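Local coordinates for protein putative acyl-CoA thioester hydrolase (Yersinia pestis KIM10+, PDB 5DM5) that probably hydrolyses acyl-CoA thioesters to free coenzyme A and a carboxylic acid, working as a hexamer of hot-dog-fold subunits, at residues W43-M48 against D70-L75. Sequence-based numbering, arbitrary orientation.
Sequences WLMSQM and DGMTFL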
loop_
_atom_site.group_PDB
_atom_site.type_symbol
_atom_site.label_atom_id
_atom_site.label_comp_id
_atom_site.label_asym_id
_atom_site.label_seq_id
_atom_site.Cartn_x
_atom_site.Cartn_y
_atom_site.Cartn_z
ATOM N N TRP B 43 12.218 -2.732 6.522
ATOM C CA TRP B 43 11.945 -1.729 5.506
ATOM C C TRP B 43 13.286 -1.184 5.097
ATOM O O TRP B 43 13.558 -0.914 3.936
ATOM C CB TRP B 43 11.072 -0.577 5.987
ATOM C CG TRP B 43 11.005 0.525 4.949
ATOM C CD1 TRP B 43 10.451 0.442 3.708
ATOM C CD2 TRP B 43 11.540 1.849 5.056
ATOM N NE1 TRP B 43 10.596 1.628 3.043
ATOM C CE2 TRP B 43 11.260 2.511 3.850
ATOM C CE3 TRP B 43 12.220 2.542 6.057
ATOM C CZ2 TRP B 43 11.633 3.827 3.620
ATOM C CZ3 TRP B 43 12.590 3.846 5.824
ATOM C CH2 TRP B 43 12.296 4.474 4.617
ATOM N N LEU B 44 14.117 -1.007 6.109
ATOM C CA LEU B 44 15.448 -0.503 5.923
ATOM C C LEU B 44 16.158 -1.422 4.960
ATOM O O LEU B 44 16.748 -0.970 3.984
ATOM C CB LEU B 44 16.175 -0.442 7.246
ATOM C CG LEU B 44 15.735 0.774 8.052
ATOM C CD1 LEU B 44 16.480 0.854 9.353
ATOM C CD2 LEU B 44 15.912 2.057 7.259
ATOM N N MET B 45 16.077 -2.723 5.213
ATOM C CA MET B 45 16.655 -3.723 4.302
ATOM C C MET B 45 16.002 -3.745 2.913
ATOM O O MET B 45 16.682 -4.009 1.929
ATOM C CB MET B 45 16.601 -5.126 4.911
ATOM C CG MET B 45 17.257 -5.257 6.283
ATOM S SD MET B 45 17.315 -6.945 6.955
ATOM C CE MET B 45 15.588 -7.371 7.057
ATOM N N SER B 46 14.699 -3.469 2.832
ATOM C CA SER B 46 14.004 -3.401 1.541
ATOM C C SER B 46 14.659 -2.318 0.710
ATOM O O SER B 46 14.955 -2.508 -0.467
ATOM C CB SER B 46 12.519 -3.059 1.712
ATOM O OG SER B 46 11.856 -3.971 2.565
ATOM N N GLN B 47 14.898 -1.182 1.358
ATOM C CA GLN B 47 15.575 -0.043 0.751
ATOM C C GLN B 47 17.025 -0.339 0.388
ATOM O O GLN B 47 17.498 0.132 -0.627
ATOM C CB GLN B 47 15.507 1.169 1.672
ATOM C CG GLN B 47 14.092 1.608 1.879
ATOM C CD GLN B 47 13.462 2.068 0.588
ATOM O OE1 GLN B 47 13.675 3.201 0.152
ATOM N NE2 GLN B 47 12.753 1.159 -0.080
ATOM N N MET B 48 17.749 -1.072 1.224
ATOM C CA MET B 48 19.120 -1.408 0.860
ATOM C C MET B 48 19.195 -2.344 -0.342
ATOM O O MET B 48 20.065 -2.204 -1.189
ATOM C CB MET B 48 19.879 -2.018 2.037
ATOM C CG MET B 48 19.888 -1.141 3.272
ATOM S SD MET B 48 20.894 -1.738 4.644
ATOM C CE MET B 48 22.526 -1.604 3.942
ATOM N N ASP B 70 25.836 -9.589 3.669
ATOM C CA ASP B 70 26.888 -9.872 4.613
ATOM C C ASP B 70 26.980 -8.804 5.703
ATOM O O ASP B 70 26.883 -7.611 5.422
ATOM C CB ASP B 70 28.203 -9.921 3.836
ATOM C CG ASP B 70 28.221 -11.007 2.779
ATOM O OD1 ASP B 70 27.888 -12.163 3.108
ATOM O OD2 ASP B 70 28.498 -10.675 1.596
ATOM N N GLY B 71 27.201 -9.229 6.941
ATOM C CA GLY B 71 27.553 -8.303 7.998
ATOM C C GLY B 71 26.680 -7.086 8.214
ATOM O O GLY B 71 27.183 -5.960 8.253
ATOM N N MET B 72 25.375 -7.281 8.311
ATOM C CA MET B 72 24.508 -6.147 8.594
ATOM C C MET B 72 24.452 -5.798 10.075
ATOM O O MET B 72 24.286 -6.670 10.917
ATOM C CB MET B 72 23.099 -6.394 8.088
ATOM C CG MET B 72 22.162 -5.246 8.424
ATOM S SD MET B 72 21.477 -4.529 6.943
ATOM C CE MET B 72 20.803 -6.014 6.216
ATOM N N THR B 73 24.621 -4.521 10.389
ATOM C CA THR B 73 24.597 -4.084 11.763
ATOM C C THR B 73 23.617 -2.945 11.884
ATOM O O THR B 73 23.624 -2.048 11.051
ATOM C CB THR B 73 25.967 -3.627 12.244
ATOM O OG1 THR B 73 26.953 -4.598 11.887
ATOM C CG2 THR B 73 25.961 -3.460 13.752
ATOM N N PHE B 74 22.752 -2.987 12.893
ATOM C CA PHE B 74 21.843 -1.871 13.153
ATOM C C PHE B 74 22.433 -0.908 14.129
ATOM O O PHE B 74 22.288 -1.046 15.334
ATOM C CB PHE B 74 20.487 -2.365 13.644
ATOM C CG PHE B 74 19.735 -3.107 12.602
ATOM C CD1 PHE B 74 18.729 -2.488 11.894
ATOM C CD2 PHE B 74 20.088 -4.387 12.261
ATOM C CE1 PHE B 74 18.066 -3.147 10.901
ATOM C CE2 PHE B 74 19.418 -5.054 11.266
ATOM C CZ PHE B 74 18.409 -4.433 10.586
ATOM N N LEU B 75 23.096 0.087 13.557
ATOM C CA LEU B 75 23.868 1.063 14.306
ATOM C C LEU B 75 22.974 1.966 15.131
ATOM O O LEU B 75 23.089 2.031 16.353
ATOM C CB LEU B 75 24.715 1.930 13.357
ATOM C CG LEU B 75 25.856 1.391 12.470
ATOM C CD1 LEU B 75 26.246 -0.028 12.847
ATOM C CD2 LEU B 75 25.597 1.510 10.969
#
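Met72 meets Met45 and Met48 in a buried cluster of three methionines, a compact example of how a hot-dog fold seats its long helix against the sheet. Along 70-75 the strand turns the side chain of Met72 to the helix. With CG anti to the backbone N (chi1 178°), this chain reaches out from the strand and bends at its last two torsions, which brings both SD and CE to the helix. The methyl and the sulfur find different partners. The methyl CE lies across the bent chain of Met45, 3.6 Å from its CG and 3.7 Å from its SD. The sulfur instead meets sulfur, Met72 SD standing 3.7 Å from Met48 SD as the two chains run past each other in opposite directions. These are apolar contacts between polarisable thioether groups, and they bridge backbones whose nearest CA atoms, those of Met45 and Met72, are 9.3 Å apart. Two residues on, the ring of Phe74 comes near the helix more loosely than Met72 does, its CZ 4.5 Å from Met45 CG and its CE1 4.6 Å from Leu44 CD1. Met48 reaches on to Ile102, Val104, Thr121 and Phe125 of strands 97-106 and 118-129, while Met45 packs on Met45 of a second subunit. Helix 43-60 packs on one face of the five-stranded antiparallel sheet, which wraps around it as in other hot-dog folds, and strand 64-74, outermost in this chain's own sheet, pairs through Met72 and Thr73 with a strand of that second subunit, continuing the sheet across the interface.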